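Local coordinates for surface presentation of antigens protein SpaK (Salmonella typhimurium, PDB 2FM8), which chaperones type III secretion effectors such as SopA, SopE, SopE2 and SipA, storing them in the bacterial cytoplasm in a secretion-competent state for delivery into host cells, at residues 38-43 with 128-133. Sequence-based numbering, arbitrary orientation.
Sequences FALPSI and VFSRSL
L40 and P41, in the turn of the β-hairpin formed by strands 32-37 and 43-48, meet S130 near the end of helix 112-132, the last helix of this α/β type III secretion chaperone fold with its five-stranded antiparallel sheet. The joint is slight: about 87 Å² is buried in total, and the closest pair of CA atoms, those of L40 and S130, lies 7.7 Å apart. Along the helix, V128 O accepts a helical hydrogen bond from S132 N at 2.9 Å. F129 turns to the interior instead, packing on I73, T76 and I77 of helix 62-78 and on L100 of the sheet.

S130 carries the contact. Its OG sits between its own backbone N and carbonyl carbon (chi1 74°), a rotation that allows the hydroxyl to hydrogen-bond back to L126 O, one turn earlier, with a weaker approach to E127 O. The polar need of OG is thus met within the helix, and its encounter with the hairpin is van der Waals: L40 CD2 stands 3.6 Å from S130 OG, whereas the other methyl, L40 CD1, is 5.7 Å from S130 OG. L40 CG lies opposite the carbonyl carbon (chi1 -67°), and the side chain also reaches Y123, L126 and E127 farther back on the helix. P41 adds a looser contact through its ring carbon CD, 4.4 Å from S130 CB.

At L133, the first residue to leave helical geometry, the backbone N is shared weakly between F129 O and S130 O, each 3.1 Å from L133 N.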
ATOM      1  N   PHE A  38      16.325 -18.866 -17.293  1.00 33.68           N
ATOM      2  CA  PHE A  38      16.430 -20.185 -16.709  1.00 34.30           C
ATOM      3  C   PHE A  38      15.505 -20.425 -15.484  1.00 35.41           C
ATOM      4  O   PHE A  38      14.715 -21.377 -15.476  1.00 36.53           O
ATOM      5  CB  PHE A  38      17.918 -20.442 -16.388  1.00 36.34           C
ATOM      6  CG  PHE A  38      18.193 -21.771 -15.760  1.00 35.66           C
ATOM      7  CD1 PHE A  38      18.325 -22.901 -16.545  1.00 40.33           C
ATOM      8  CD2 PHE A  38      18.339 -21.888 -14.394  1.00 38.67           C
ATOM      9  CE1 PHE A  38      18.600 -24.134 -15.989  1.00 39.09           C
ATOM     10  CE2 PHE A  38      18.587 -23.129 -13.809  1.00 39.07           C
ATOM     11  CZ  PHE A  38      18.731 -24.245 -14.608  1.00 40.49           C
ATOM     12  N   ALA A  39      15.552 -19.564 -14.481  1.00 34.90           N
ATOM     13  CA  ALA A  39      14.703 -19.799 -13.281  1.00 34.58           C
ATOM     14  C   ALA A  39      14.040 -18.545 -12.785  1.00 34.05           C
ATOM     15  O   ALA A  39      13.633 -18.517 -11.652  1.00 35.07           O
ATOM     16  CB  ALA A  39      15.549 -20.403 -12.128  1.00 34.62           C
ATOM     17  N   LEU A  40      13.938 -17.530 -13.640  1.00 33.29           N
ATOM     18  CA  LEU A  40      13.443 -16.225 -13.283  1.00 32.80           C
ATOM     19  C   LEU A  40      12.335 -15.781 -14.235  1.00 32.36           C
ATOM     20  O   LEU A  40      12.240 -16.254 -15.378  1.00 31.30           O
ATOM     21  CB  LEU A  40      14.566 -15.197 -13.350  1.00 33.17           C
ATOM     22  CG  LEU A  40      15.671 -15.351 -12.314  1.00 35.01           C
ATOM     23  CD1 LEU A  40      16.815 -14.393 -12.627  1.00 37.44           C
ATOM     24  CD2 LEU A  40      15.127 -15.096 -10.911  1.00 34.72           C
ATOM     25  N   PRO A  41      11.518 -14.835 -13.780  1.00 31.55           N
ATOM     26  CA  PRO A  41      10.548 -14.261 -14.690  1.00 31.94           C
ATOM     27  C   PRO A  41      11.240 -13.672 -15.927  1.00 31.21           C
ATOM     28  O   PRO A  41      12.366 -13.183 -15.832  1.00 31.56           O
ATOM     29  CB  PRO A  41       9.902 -13.152 -13.856  1.00 31.77           C
ATOM     30  CG  PRO A  41      10.148 -13.555 -12.431  1.00 32.26           C
ATOM     31  CD  PRO A  41      11.468 -14.209 -12.449  1.00 32.54           C
ATOM     32  N   SER A  42      10.565 -13.737 -17.061  1.00 29.98           N
ATOM     33  CA  SER A  42      11.038 -13.102 -18.268  1.00 30.30           C
ATOM     34  C   SER A  42      11.164 -11.559 -18.162  1.00 30.03           C
ATOM     35  O   SER A  42      10.377 -10.886 -17.507  1.00 28.89           O
ATOM     36  CB  SER A  42      10.160 -13.512 -19.453  1.00 29.74           C
ATOM     37  OG  SER A  42      10.130 -14.933 -19.558  1.00 29.27           O
ATOM     38  N   ILE A  43      12.209 -11.035 -18.806  1.00 30.39           N
ATOM     39  CA  ILE A  43      12.438  -9.604 -18.917  1.00 30.79           C
ATOM     40  C   ILE A  43      11.858  -9.079 -20.248  1.00 31.43           C
ATOM     41  O   ILE A  43      12.152  -9.620 -21.335  1.00 31.27           O
ATOM     42  CB  ILE A  43      13.923  -9.309 -18.808  1.00 30.34           C
ATOM     43  CG1 ILE A  43      14.436  -9.795 -17.448  1.00 30.13           C
ATOM     44  CG2 ILE A  43      14.215  -7.809 -19.082  1.00 29.45           C
ATOM     45  CD1 ILE A  43      15.952  -9.659 -17.236  1.00 30.08           C
ATOM     46  N   VAL A 128      16.851 -10.343  -6.920  1.00 26.59           N
ATOM     47  CA  VAL A 128      16.632  -9.898  -5.556  1.00 27.92           C
ATOM     48  C   VAL A 128      15.158  -9.672  -5.236  1.00 27.48           C
ATOM     49  O   VAL A 128      14.651 -10.140  -4.208  1.00 27.00           O
ATOM     50  CB  VAL A 128      17.554  -8.661  -5.297  1.00 28.26           C
ATOM     51  CG1 VAL A 128      17.085  -7.832  -4.224  1.00 31.83           C
ATOM     52  CG2 VAL A 128      18.995  -9.163  -5.037  1.00 28.77           C
ATOM     53  N   PHE A 129      14.455  -8.938  -6.090  1.00 27.91           N
ATOM     54  CA  PHE A 129      13.027  -8.688  -5.841  1.00 27.57           C
ATOM     55  C   PHE A 129      12.226  -9.996  -5.895  1.00 27.56           C
ATOM     56  O   PHE A 129      11.401 -10.237  -5.049  1.00 26.93           O
ATOM     57  CB  PHE A 129      12.447  -7.693  -6.852  1.00 28.25           C
ATOM     58  CG  PHE A 129      12.680  -6.245  -6.500  1.00 27.16           C
ATOM     59  CD1 PHE A 129      11.719  -5.525  -5.850  1.00 29.64           C
ATOM     60  CD2 PHE A 129      13.848  -5.608  -6.878  1.00 28.77           C
ATOM     61  CE1 PHE A 129      11.922  -4.175  -5.511  1.00 29.14           C
ATOM     62  CE2 PHE A 129      14.074  -4.275  -6.565  1.00 28.27           C
ATOM     63  CZ  PHE A 129      13.118  -3.559  -5.871  1.00 29.99           C
ATOM     64  N   SER A 130      12.479 -10.849  -6.886  1.00 27.82           N
ATOM     65  CA  SER A 130      11.711 -12.095  -6.983  1.00 28.23           C
ATOM     66  C   SER A 130      11.931 -13.001  -5.748  1.00 28.09           C
ATOM     67  O   SER A 130      10.983 -13.584  -5.214  1.00 27.75           O
ATOM     68  CB  SER A 130      11.977 -12.813  -8.330  1.00 28.23           C
ATOM     69  OG  SER A 130      13.246 -13.411  -8.358  1.00 30.43           O
ATOM     70  N   ARG A 131      13.167 -13.067  -5.254  1.00 27.69           N
ATOM     71  CA  ARG A 131      13.463 -13.822  -4.035  1.00 27.33           C
ATOM     72  C   ARG A 131      12.851 -13.199  -2.790  1.00 27.32           C
ATOM     73  O   ARG A 131      12.394 -13.916  -1.898  1.00 26.37           O
ATOM     74  CB  ARG A 131      14.998 -13.991  -3.864  1.00 27.24           C
ATOM     75  CG  ARG A 131      15.617 -14.921  -4.889  1.00 26.24           C
ATOM     76  CD  ARG A 131      17.095 -14.777  -5.000  1.00 27.15           C
ATOM     77  NE  ARG A 131      17.659 -15.853  -5.809  1.00 26.99           N
ATOM     78  CZ  ARG A 131      18.896 -16.318  -5.707  1.00 28.78           C
ATOM     79  NH1 ARG A 131      19.765 -15.801  -4.840  1.00 29.52           N
ATOM     80  NH2 ARG A 131      19.262 -17.353  -6.444  1.00 30.19           N
ATOM     81  N   SER A 132      12.833 -11.874  -2.702  1.00 27.25           N
ATOM     82  CA  SER A 132      12.143 -11.238  -1.582  1.00 28.74           C
ATOM     83  C   SER A 132      10.635 -11.544  -1.575  1.00 29.17           C
ATOM     84  O   SER A 132      10.001 -11.424  -0.524  1.00 27.38           O
ATOM     85  CB  SER A 132      12.312  -9.710  -1.566  1.00 28.09           C
ATOM     86  OG  SER A 132      13.634  -9.339  -1.243  1.00 28.73           O
ATOM     87  N   LEU A 133      10.070 -11.882  -2.735  1.00 30.49           N
ATOM     88  CA  LEU A 133       8.624 -12.188  -2.844  1.00 32.62           C
ATOM     89  C   LEU A 133       8.311 -13.671  -2.917  1.00 33.51           C
ATOM     90  O   LEU A 133       7.204 -14.074  -3.257  1.00 33.66           O
ATOM     91  CB  LEU A 133       8.026 -11.476  -4.035  1.00 32.26           C
ATOM     92  CG  LEU A 133       7.943  -9.968  -3.800  1.00 35.35           C
ATOM     93  CD1 LEU A 133       7.847  -9.269  -5.127  1.00 38.41           C
ATOM     94  CD2 LEU A 133       6.793  -9.555  -2.898  1.00 34.08           C
TER